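Local coordinates for oxidoreductase (Azotobacter vinelandii, PDB 7D5M), which binds NAD+ and, as a homologue of inositol dehydrogenase, probably oxidises a sugar- or polyol-like substrate with this cofactor, at residues R154-D159 and A280-W285. Sequence-based numbering, arbitrary orientation.
Sequences RAMIAD and ASLEWW
L282 reaches from its strand to the last turn of helix 148-158 and brings one methyl, CD2, up to both M156 and I157, which meet it from two directions roughly at right angles. The touch is closest at I157, where CG1 lies 4.1 Å from L282 CD2, and the terminal methyl adds to it, with I157 CD1 4.2 Å from L282 CD2. The two side chains cross at about a right angle, and the leucine methyl lies beside the CG1-CD1 bond. That arm is set by the first torsion of I157: CG1 stands anti to the carbonyl carbon (chi1 -69°), which carries it nearer the strand than the outset of the side chain would suggest, while CG2 takes the place anti to the backbone N. M156 starts out toward the strand and comes up on CD2 with its sulfur, SD lying 4.5 Å from L282 CD2, a looser approach. No hydrogen bond joins the segments; the contact is wholly apolar and small, burying 123 Å², with backbones well apart (I157 CA to L282 CA 9.1 Å). It belongs to the C-terminal alpha/beta domain of the Gfo/Idh/MocA fold, away from the NAD site, where the helix end lies against the large mixed sheet. Strand 280-285 runs between antiparallel neighbours 271-277 and 291-296; I157 and L282 both touch V275 of the first, M156 touches F294 of the second, and M217 of helix 202-217 packs on I157.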
ATOM      1  N   ARG A 154      21.987  -2.345   7.937  1.00 12.89           N
ATOM      2  CA  ARG A 154      23.431  -2.671   8.052  1.00 13.71           C
ATOM      3  C   ARG A 154      23.608  -3.799   9.068  1.00 13.44           C
ATOM      4  O   ARG A 154      24.324  -4.769   8.772  1.00 13.90           O
ATOM      5  CB  ARG A 154      24.250  -1.462   8.507  1.00 14.59           C
ATOM      6  CG  ARG A 154      25.743  -1.749   8.597  1.00 15.65           C
ATOM      7  CD  ARG A 154      26.466  -0.771   9.491  1.00 17.40           C
ATOM      8  NE  ARG A 154      26.044  -0.965  10.876  1.00 19.25           N
ATOM      9  CZ  ARG A 154      26.365  -2.004  11.651  1.00 19.08           C
ATOM     10  NH1 ARG A 154      27.136  -2.987  11.206  1.00 19.82           N
ATOM     11  NH2 ARG A 154      25.905  -2.051  12.887  1.00 19.88           N
ATOM     12  N   ALA A 155      23.011  -3.640  10.247  1.00 13.72           N
ATOM     13  CA  ALA A 155      23.188  -4.555  11.395  1.00 13.63           C
ATOM     14  C   ALA A 155      22.597  -5.923  11.049  1.00 14.33           C
ATOM     15  O   ALA A 155      23.206  -6.949  11.411  1.00 14.39           O
ATOM     16  CB  ALA A 155      22.563  -3.968  12.631  1.00 13.78           C
ATOM     17  N   MET A 156      21.437  -5.946  10.378  1.00 13.72           N
ATOM     18  CA  MET A 156      20.775  -7.227  10.013  1.00 14.14           C
ATOM     19  C   MET A 156      21.674  -7.993   9.041  1.00 13.77           C
ATOM     20  O   MET A 156      21.826  -9.221   9.192  1.00 14.68           O
ATOM     21  CB  MET A 156      19.407  -6.975   9.373  1.00 14.56           C
ATOM     22  CG  MET A 156      18.387  -6.456  10.350  1.00 14.74           C
ATOM     23  SD  MET A 156      16.941  -5.869   9.462  1.00 16.45           S
ATOM     24  CE  MET A 156      16.196  -7.425   8.974  1.00 17.73           C
ATOM     25  N   ILE A 157      22.237  -7.296   8.065  1.00 13.84           N
ATOM     26  CA  ILE A 157      23.105  -7.902   7.017  1.00 14.21           C
ATOM     27  C   ILE A 157      24.349  -8.470   7.707  1.00 15.39           C
ATOM     28  O   ILE A 157      24.698  -9.636   7.423  1.00 14.49           O
ATOM     29  CB  ILE A 157      23.428  -6.879   5.913  1.00 13.99           C
ATOM     30  CG1 ILE A 157      22.171  -6.565   5.090  1.00 13.91           C
ATOM     31  CG2 ILE A 157      24.567  -7.367   5.027  1.00 14.20           C
ATOM     32  CD1 ILE A 157      22.287  -5.352   4.199  1.00 13.66           C
ATOM     33  N   ALA A 158      24.983  -7.682   8.582  1.00 16.10           N
ATOM     34  CA  ALA A 158      26.221  -8.072   9.303  1.00 17.43           C
ATOM     35  C   ALA A 158      25.980  -9.307  10.180  1.00 18.60           C
ATOM     36  O   ALA A 158      26.935 -10.096  10.341  1.00 19.09           O
ATOM     37  CB  ALA A 158      26.745  -6.910  10.101  1.00 17.25           C
ATOM     38  N   ASP A 159      24.770  -9.488  10.708  1.00 19.30           N
ATOM     39  CA  ASP A 159      24.386 -10.612  11.599  1.00 21.13           C
ATOM     40  C   ASP A 159      23.902 -11.822  10.778  1.00 20.09           C
ATOM     41  O   ASP A 159      23.475 -12.804  11.395  1.00 20.96           O
ATOM     42  CB  ASP A 159      23.313 -10.172  12.595  1.00 24.60           C
ATOM     43  CG  ASP A 159      23.284 -10.960  13.896  1.00 29.16           C
ATOM     44  OD1 ASP A 159      24.251 -11.706  14.173  1.00 35.18           O
ATOM     45  OD2 ASP A 159      22.285 -10.821  14.623  1.00 36.75           O
ATOM     46  N   ALA A 280      16.729 -14.125   2.654  1.00 12.51           N
ATOM     47  CA  ALA A 280      15.758 -13.038   2.880  1.00 11.93           C
ATOM     48  C   ALA A 280      16.193 -11.797   2.111  1.00 11.43           C
ATOM     49  O   ALA A 280      17.376 -11.699   1.758  1.00 10.96           O
ATOM     50  CB  ALA A 280      15.642 -12.754   4.364  1.00 12.30           C
ATOM     51  N   SER A 281      15.254 -10.880   1.895  1.00 10.83           N
ATOM     52  CA  SER A 281      15.509  -9.537   1.329  1.00 10.77           C
ATOM     53  C   SER A 281      15.098  -8.465   2.337  1.00 11.05           C
ATOM     54  O   SER A 281      14.244  -8.721   3.191  1.00 10.68           O
ATOM     55  CB  SER A 281      14.789  -9.340   0.025  1.00 10.70           C
ATOM     56  OG  SER A 281      15.217 -10.284  -0.944  1.00 10.47           O
ATOM     57  N   LEU A 282      15.716  -7.295   2.251  1.00 11.19           N
ATOM     58  CA  LEU A 282      15.155  -6.091   2.893  1.00 11.42           C
ATOM     59  C   LEU A 282      14.997  -5.021   1.820  1.00 11.09           C
ATOM     60  O   LEU A 282      15.714  -5.054   0.804  1.00 10.62           O
ATOM     61  CB  LEU A 282      15.998  -5.643   4.091  1.00 12.93           C
ATOM     62  CG  LEU A 282      17.475  -5.380   3.867  1.00 13.69           C
ATOM     63  CD1 LEU A 282      17.711  -4.025   3.223  1.00 14.20           C
ATOM     64  CD2 LEU A 282      18.214  -5.460   5.196  1.00 13.49           C
ATOM     65  N   GLU A 283      14.071  -4.096   2.032  1.00 10.80           N
ATOM     66  CA  GLU A 283      13.828  -3.018   1.048  1.00 10.74           C
ATOM     67  C   GLU A 283      13.376  -1.752   1.767  1.00 10.41           C
ATOM     68  O   GLU A 283      12.500  -1.824   2.631  1.00 10.32           O
ATOM     69  CB  GLU A 283      12.822  -3.445  -0.012  1.00 11.40           C
ATOM     70  CG  GLU A 283      12.649  -2.397  -1.105  1.00 12.06           C
ATOM     71  CD  GLU A 283      11.804  -2.836  -2.290  1.00 13.06           C
ATOM     72  OE1 GLU A 283      11.710  -4.050  -2.528  1.00 13.81           O
ATOM     73  OE2 GLU A 283      11.245  -1.950  -2.976  1.00 13.81           O
ATOM     74  N   TRP A 284      13.965  -0.633   1.372  1.00 10.16           N
ATOM     75  CA  TRP A 284      13.718   0.697   1.978  1.00 10.16           C
ATOM     76  C   TRP A 284      13.404   1.682   0.861  1.00 10.44           C
ATOM     77  O   TRP A 284      14.039   1.601  -0.191  1.00 10.40           O
ATOM     78  CB  TRP A 284      14.934   1.127   2.796  1.00 10.04           C
ATOM     79  CG  TRP A 284      14.758   2.412   3.546  1.00  9.74           C
ATOM     80  CD1 TRP A 284      14.184   2.571   4.771  1.00  9.61           C
ATOM     81  CD2 TRP A 284      15.191   3.721   3.131  1.00  9.70           C
ATOM     82  NE1 TRP A 284      14.211   3.889   5.138  1.00  9.68           N
ATOM     83  CE2 TRP A 284      14.836   4.616   4.165  1.00  9.64           C
ATOM     84  CE3 TRP A 284      15.811   4.239   1.983  1.00 10.00           C
ATOM     85  CZ2 TRP A 284      15.087   5.986   4.090  1.00 10.24           C
ATOM     86  CZ3 TRP A 284      16.076   5.590   1.920  1.00 10.02           C
ATOM     87  CH2 TRP A 284      15.730   6.452   2.962  1.00 10.21           C
ATOM     88  N   TRP A 285      12.466   2.585   1.125  1.00 10.60           N
ATOM     89  CA  TRP A 285      11.927   3.577   0.169  1.00 11.09           C
ATOM     90  C   TRP A 285      11.940   4.942   0.863  1.00 10.54           C
ATOM     91  O   TRP A 285      11.346   5.056   1.950  1.00 10.28           O
ATOM     92  CB  TRP A 285      10.524   3.127  -0.236  1.00 11.56           C
ATOM     93  CG  TRP A 285       9.778   4.061  -1.128  1.00 12.64           C
ATOM     94  CD1 TRP A 285      10.279   5.051  -1.921  1.00 12.95           C
ATOM     95  CD2 TRP A 285       8.363   4.042  -1.358  1.00 13.64           C
ATOM     96  NE1 TRP A 285       9.270   5.654  -2.620  1.00 13.22           N
ATOM     97  CE2 TRP A 285       8.082   5.061  -2.297  1.00 13.83           C
ATOM     98  CE3 TRP A 285       7.315   3.260  -0.869  1.00 14.55           C
ATOM     99  CZ2 TRP A 285       6.785   5.328  -2.736  1.00 14.79           C
ATOM    100  CZ3 TRP A 285       6.035   3.529  -1.301  1.00 15.52           C
ATOM    101  CH2 TRP A 285       5.776   4.545  -2.221  1.00 15.15           C
TER